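Local coordinates for protein ornithine carbamoyltransferase (Giardia intestinalis, PDB 3GRF) that probably interconverts ornithine plus carbamoyl phosphate with citrulline plus phosphate, a step of the arginine degradation pathway, at residues K45-S55 / F97-L108. Sequence-based numbering, arbitrary orientation.
Sequences KTLLAFFAKPS and FSRMVDICTARL
R107 reaches from strand 103-107 across F51 to the loop that follows strand 46-51. Its CB lies 3.9 Å from F51 CD1. A bend at chi2 (-77°) brings the guanidinium to S55, whose CB sits in the plane at its edge. There S55 CB is 3.2 Å from R107 NH1. K53 O lies over one face of the guanidinium without a hydrogen bond. The S55 hydroxyl is turned to T58 N and N-caps helix 56-69.

On the other side of the sheet, F50 packs against F97, the last residue of helix 90-97. The rings meet obliquely, planes 48° apart, with CE1 of F50 and CE1 of F97 separated by 3.6 Å. C104 SG approaches the F50 ring at its edge, 3.8 Å from CE1. With CG anti to the backbone N, L48 crosses the F97 side chain at about a right angle and sets CD2 3.5 Å from F97 CB.

Between these layers the two strands run parallel. L48 and F50 each donate to one carbonyl of the partner strand, I103 O and T105 O, and return a bond through their own carbonyls to T105 N and R107 N. A water bridges F50 O and T105 OG1. At the start of the pairing D102 OD1 accepts a hydrogen bond from T46 N (3.0 Å) through its anti lone pair, and D102 N donates to T46 O.

These are the two central strands of the four-stranded parallel sheet in the carbamoyl phosphate-binding domain, flanked by strands 72-77 and 125-127. Helix 56-69 covers F51 and T105, helix 303-322 covers I103, and M117 of helix 111-120 closes over F50, F97 and C104.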
loop_
_atom_site.group_PDB
_atom_site.type_symbol
_atom_site.label_atom_id
_atom_site.label_comp_id
_atom_site.label_asym_id
_atom_site.label_seq_id
_atom_site.Cartn_x
_atom_site.Cartn_y
_atom_site.Cartn_z
ATOM N N LYS A 45 2.292 -15.000 -1.137
ATOM C CA LYS A 45 0.840 -15.115 -1.270
ATOM C C LYS A 45 0.302 -13.772 -0.920
ATOM O O LYS A 45 0.939 -13.067 -0.127
ATOM C CB LYS A 45 0.276 -16.202 -0.350
ATOM C CG LYS A 45 0.563 -17.623 -0.896
ATOM C CD LYS A 45 0.287 -18.685 0.157
ATOM C CE LYS A 45 0.648 -20.082 -0.361
ATOM N NZ LYS A 45 -0.490 -20.672 -1.120
ATOM N N THR A 46 -0.822 -13.335 -1.510
ATOM C CA THR A 46 -1.356 -11.986 -1.201
ATOM C C THR A 46 -2.805 -12.009 -0.787
ATOM O O THR A 46 -3.591 -12.852 -1.224
ATOM C CB THR A 46 -1.154 -10.949 -2.359
ATOM O OG1 THR A 46 -2.427 -10.675 -2.972
ATOM C CG2 THR A 46 -0.182 -11.510 -3.381
ATOM N N LEU A 47 -3.127 -11.066 0.082
ATOM C CA LEU A 47 -4.474 -10.856 0.489
ATOM C C LEU A 47 -4.971 -9.561 -0.152
ATOM O O LEU A 47 -4.284 -8.548 -0.173
ATOM C CB LEU A 47 -4.552 -10.803 2.026
ATOM C CG LEU A 47 -5.595 -9.852 2.633
ATOM C CD1 LEU A 47 -6.956 -10.492 2.480
ATOM C CD2 LEU A 47 -5.338 -9.448 4.109
ATOM N N LEU A 48 -6.176 -9.604 -0.684
ATOM C CA LEU A 48 -6.731 -8.426 -1.240
ATOM C C LEU A 48 -7.683 -7.879 -0.204
ATOM O O LEU A 48 -8.628 -8.545 0.163
ATOM C CB LEU A 48 -7.515 -8.798 -2.476
ATOM C CG LEU A 48 -8.232 -7.651 -3.171
ATOM C CD1 LEU A 48 -7.359 -6.350 -3.300
ATOM C CD2 LEU A 48 -8.641 -8.164 -4.516
ATOM N N ALA A 49 -7.473 -6.640 0.243
ATOM C CA ALA A 49 -8.236 -6.128 1.385
ATOM C C ALA A 49 -8.980 -4.848 1.060
ATOM O O ALA A 49 -8.375 -3.786 1.075
ATOM C CB ALA A 49 -7.275 -5.872 2.549
ATOM N N PHE A 50 -10.286 -4.965 0.788
ATOM C CA PHE A 50 -11.172 -3.831 0.457
ATOM C C PHE A 50 -11.626 -3.129 1.708
ATOM O O PHE A 50 -11.913 -3.756 2.716
ATOM C CB PHE A 50 -12.409 -4.326 -0.317
ATOM C CG PHE A 50 -12.091 -4.944 -1.675
ATOM C CD1 PHE A 50 -12.028 -6.307 -1.829
ATOM C CD2 PHE A 50 -11.831 -4.153 -2.784
ATOM C CE1 PHE A 50 -11.743 -6.883 -3.095
ATOM C CE2 PHE A 50 -11.550 -4.735 -4.059
ATOM C CZ PHE A 50 -11.509 -6.102 -4.189
ATOM N N PHE A 51 -11.651 -1.803 1.674
ATOM C CA PHE A 51 -12.197 -1.061 2.766
ATOM C C PHE A 51 -13.065 0.008 2.159
ATOM O O PHE A 51 -12.583 0.798 1.359
ATOM C CB PHE A 51 -11.074 -0.431 3.592
ATOM C CG PHE A 51 -10.314 -1.418 4.441
ATOM C CD1 PHE A 51 -10.660 -1.626 5.764
ATOM C CD2 PHE A 51 -9.244 -2.117 3.913
ATOM C CE1 PHE A 51 -9.959 -2.552 6.532
ATOM C CE2 PHE A 51 -8.495 -3.021 4.688
ATOM C CZ PHE A 51 -8.888 -3.266 5.979
ATOM N N ALA A 52 -14.348 0.047 2.545
ATOM C CA ALA A 52 -15.274 1.066 2.108
ATOM C C ALA A 52 -15.186 2.245 3.068
ATOM O O ALA A 52 -15.674 3.332 2.800
ATOM C CB ALA A 52 -16.691 0.507 2.056
ATOM N N LYS A 53 -14.541 1.998 4.171
ATOM C CA LYS A 53 -14.294 2.997 5.207
ATOM C C LYS A 53 -13.129 2.476 6.060
ATOM O O LYS A 53 -13.075 1.295 6.424
ATOM C CB LYS A 53 -15.587 3.275 6.003
ATOM C CG LYS A 53 -15.390 3.441 7.492
ATOM C CD LYS A 53 -16.605 4.059 8.162
ATOM C CE LYS A 53 -16.360 4.284 9.644
ATOM N NZ LYS A 53 -14.908 4.347 9.964
ATOM N N PRO A 54 -12.185 3.415 6.388
ATOM C CA PRO A 54 -10.993 3.076 7.174
ATOM C C PRO A 54 -11.306 2.533 8.571
ATOM O O PRO A 54 -12.243 2.971 9.241
ATOM C CB PRO A 54 -10.237 4.413 7.353
ATOM C CG PRO A 54 -10.653 5.261 6.212
ATOM C CD PRO A 54 -11.719 4.491 5.478
ATOM N N SER A 55 -10.472 1.561 8.974
ATOM C CA SER A 55 -10.416 1.174 10.363
ATOM C C SER A 55 -8.957 0.909 10.557
ATOM O O SER A 55 -8.414 -0.041 9.980
ATOM C CB SER A 55 -11.194 -0.120 10.645
ATOM O OG SER A 55 -10.810 -0.715 11.901
ATOM N N PHE A 97 -10.561 -11.328 -9.337
ATOM C CA PHE A 97 -9.548 -11.348 -8.257
ATOM C C PHE A 97 -9.226 -12.747 -7.742
ATOM O O PHE A 97 -8.132 -12.978 -7.267
ATOM C CB PHE A 97 -9.715 -10.272 -7.134
ATOM C CG PHE A 97 -10.981 -10.388 -6.252
ATOM C CD1 PHE A 97 -11.921 -9.333 -6.238
ATOM C CD2 PHE A 97 -11.190 -11.471 -5.396
ATOM C CE1 PHE A 97 -13.052 -9.377 -5.395
ATOM C CE2 PHE A 97 -12.316 -11.539 -4.555
ATOM C CZ PHE A 97 -13.243 -10.493 -4.551
ATOM N N SER A 98 -10.178 -13.674 -7.909
ATOM C CA SER A 98 -10.038 -15.066 -7.494
ATOM C C SER A 98 -9.090 -15.849 -8.385
ATOM O O SER A 98 -8.719 -16.959 -8.049
ATOM C CB SER A 98 -11.376 -15.790 -7.476
ATOM O OG SER A 98 -12.365 -15.038 -6.819
ATOM N N ARG A 99 -8.690 -15.279 -9.503
ATOM C CA ARG A 99 -7.669 -15.911 -10.337
ATOM C C ARG A 99 -6.328 -15.192 -10.203
ATOM O O ARG A 99 -5.437 -15.413 -11.019
ATOM C CB ARG A 99 -8.128 -15.839 -11.774
ATOM C CG ARG A 99 -9.268 -16.741 -12.114
ATOM C CD ARG A 99 -9.794 -16.302 -13.471
ATOM N NE ARG A 99 -10.760 -17.229 -14.093
ATOM C CZ ARG A 99 -12.008 -17.414 -13.659
ATOM N NH1 ARG A 99 -12.464 -16.758 -12.598
ATOM N NH2 ARG A 99 -12.806 -18.237 -14.302
ATOM N N MET A 100 -6.218 -14.266 -9.232
ATOM C CA MET A 100 -4.960 -13.514 -8.976
ATOM C C MET A 100 -4.495 -13.643 -7.531
ATOM O O MET A 100 -3.361 -14.078 -7.297
ATOM C CB MET A 100 -5.056 -12.028 -9.371
ATOM C CG MET A 100 -5.049 -11.743 -10.908
ATOM S SD MET A 100 -5.218 -9.979 -11.234
ATOM C CE MET A 100 -5.764 -9.955 -12.915
ATOM N N VAL A 101 -5.386 -13.284 -6.579
ATOM C CA VAL A 101 -5.063 -13.282 -5.151
ATOM C C VAL A 101 -5.418 -14.636 -4.519
ATOM O O VAL A 101 -6.080 -15.483 -5.144
ATOM C CB VAL A 101 -5.696 -12.072 -4.426
ATOM C CG1 VAL A 101 -5.245 -10.787 -5.136
ATOM C CG2 VAL A 101 -7.253 -12.188 -4.416
ATOM N N ASP A 102 -4.886 -14.868 -3.320
ATOM C CA ASP A 102 -5.077 -16.111 -2.590
ATOM C C ASP A 102 -6.207 -16.006 -1.573
ATOM O O ASP A 102 -6.801 -17.005 -1.136
ATOM C CB ASP A 102 -3.772 -16.485 -1.909
ATOM C CG ASP A 102 -2.670 -16.641 -2.874
ATOM O OD1 ASP A 102 -1.860 -15.701 -3.024
ATOM O OD2 ASP A 102 -2.652 -17.675 -3.556
ATOM N N ILE A 103 -6.505 -14.783 -1.162
ATOM C CA ILE A 103 -7.497 -14.589 -0.109
ATOM C C ILE A 103 -7.952 -13.163 -0.137
ATOM O O ILE A 103 -7.250 -12.324 -0.683
ATOM C CB ILE A 103 -6.953 -14.949 1.317
ATOM C CG1 ILE A 103 -8.036 -14.808 2.375
ATOM C CG2 ILE A 103 -5.707 -14.154 1.721
ATOM C CD1 ILE A 103 -7.737 -15.587 3.589
ATOM N N CYS A 104 -9.130 -12.890 0.435
ATOM C CA CYS A 104 -9.750 -11.554 0.351
ATOM C C CYS A 104 -10.463 -11.235 1.662
ATOM O O CYS A 104 -11.151 -12.071 2.217
ATOM C CB CYS A 104 -10.750 -11.507 -0.816
ATOM S SG CYS A 104 -11.854 -10.033 -0.902
ATOM N N THR A 105 -10.306 -10.016 2.156
ATOM C CA THR A 105 -11.129 -9.547 3.263
ATOM C C THR A 105 -11.787 -8.299 2.700
ATOM O O THR A 105 -11.230 -7.672 1.803
ATOM C CB THR A 105 -10.275 -9.091 4.481
ATOM O OG1 THR A 105 -9.352 -8.123 4.016
ATOM C CG2 THR A 105 -9.495 -10.241 5.140
ATOM N N ALA A 106 -12.963 -7.940 3.202
ATOM C CA ALA A 106 -13.648 -6.745 2.715
ATOM C C ALA A 106 -14.450 -6.173 3.848
ATOM O O ALA A 106 -15.044 -6.904 4.644
ATOM C CB ALA A 106 -14.566 -7.071 1.542
ATOM N N ARG A 107 -14.432 -4.858 3.936
ATOM C CA ARG A 107 -15.153 -4.101 4.934
ATOM C C ARG A 107 -16.165 -3.303 4.164
ATOM O O ARG A 107 -15.839 -2.207 3.703
ATOM C CB ARG A 107 -14.202 -3.215 5.738
ATOM C CG ARG A 107 -14.688 -2.856 7.143
ATOM C CD ARG A 107 -15.746 -1.758 7.083
ATOM N NE ARG A 107 -15.946 -1.063 8.367
ATOM C CZ ARG A 107 -14.973 -0.750 9.231
ATOM N NH1 ARG A 107 -13.709 -1.066 8.967
ATOM N NH2 ARG A 107 -15.281 -0.130 10.365
ATOM N N LEU A 108 -17.385 -3.815 4.004
ATOM C CA LEU A 108 -18.387 -3.158 3.163
ATOM C C LEU A 108 -19.617 -2.811 4.006
ATOM O O LEU A 108 -19.880 -3.449 5.036
ATOM C CB LEU A 108 -18.732 -4.045 1.942
ATOM C CG LEU A 108 -17.545 -4.603 1.124
ATOM C CD1 LEU A 108 -17.886 -5.844 0.295
ATOM C CD2 LEU A 108 -16.876 -3.533 0.255
HETATM O O HOH W 1 -10.427 -5.752 4.384
#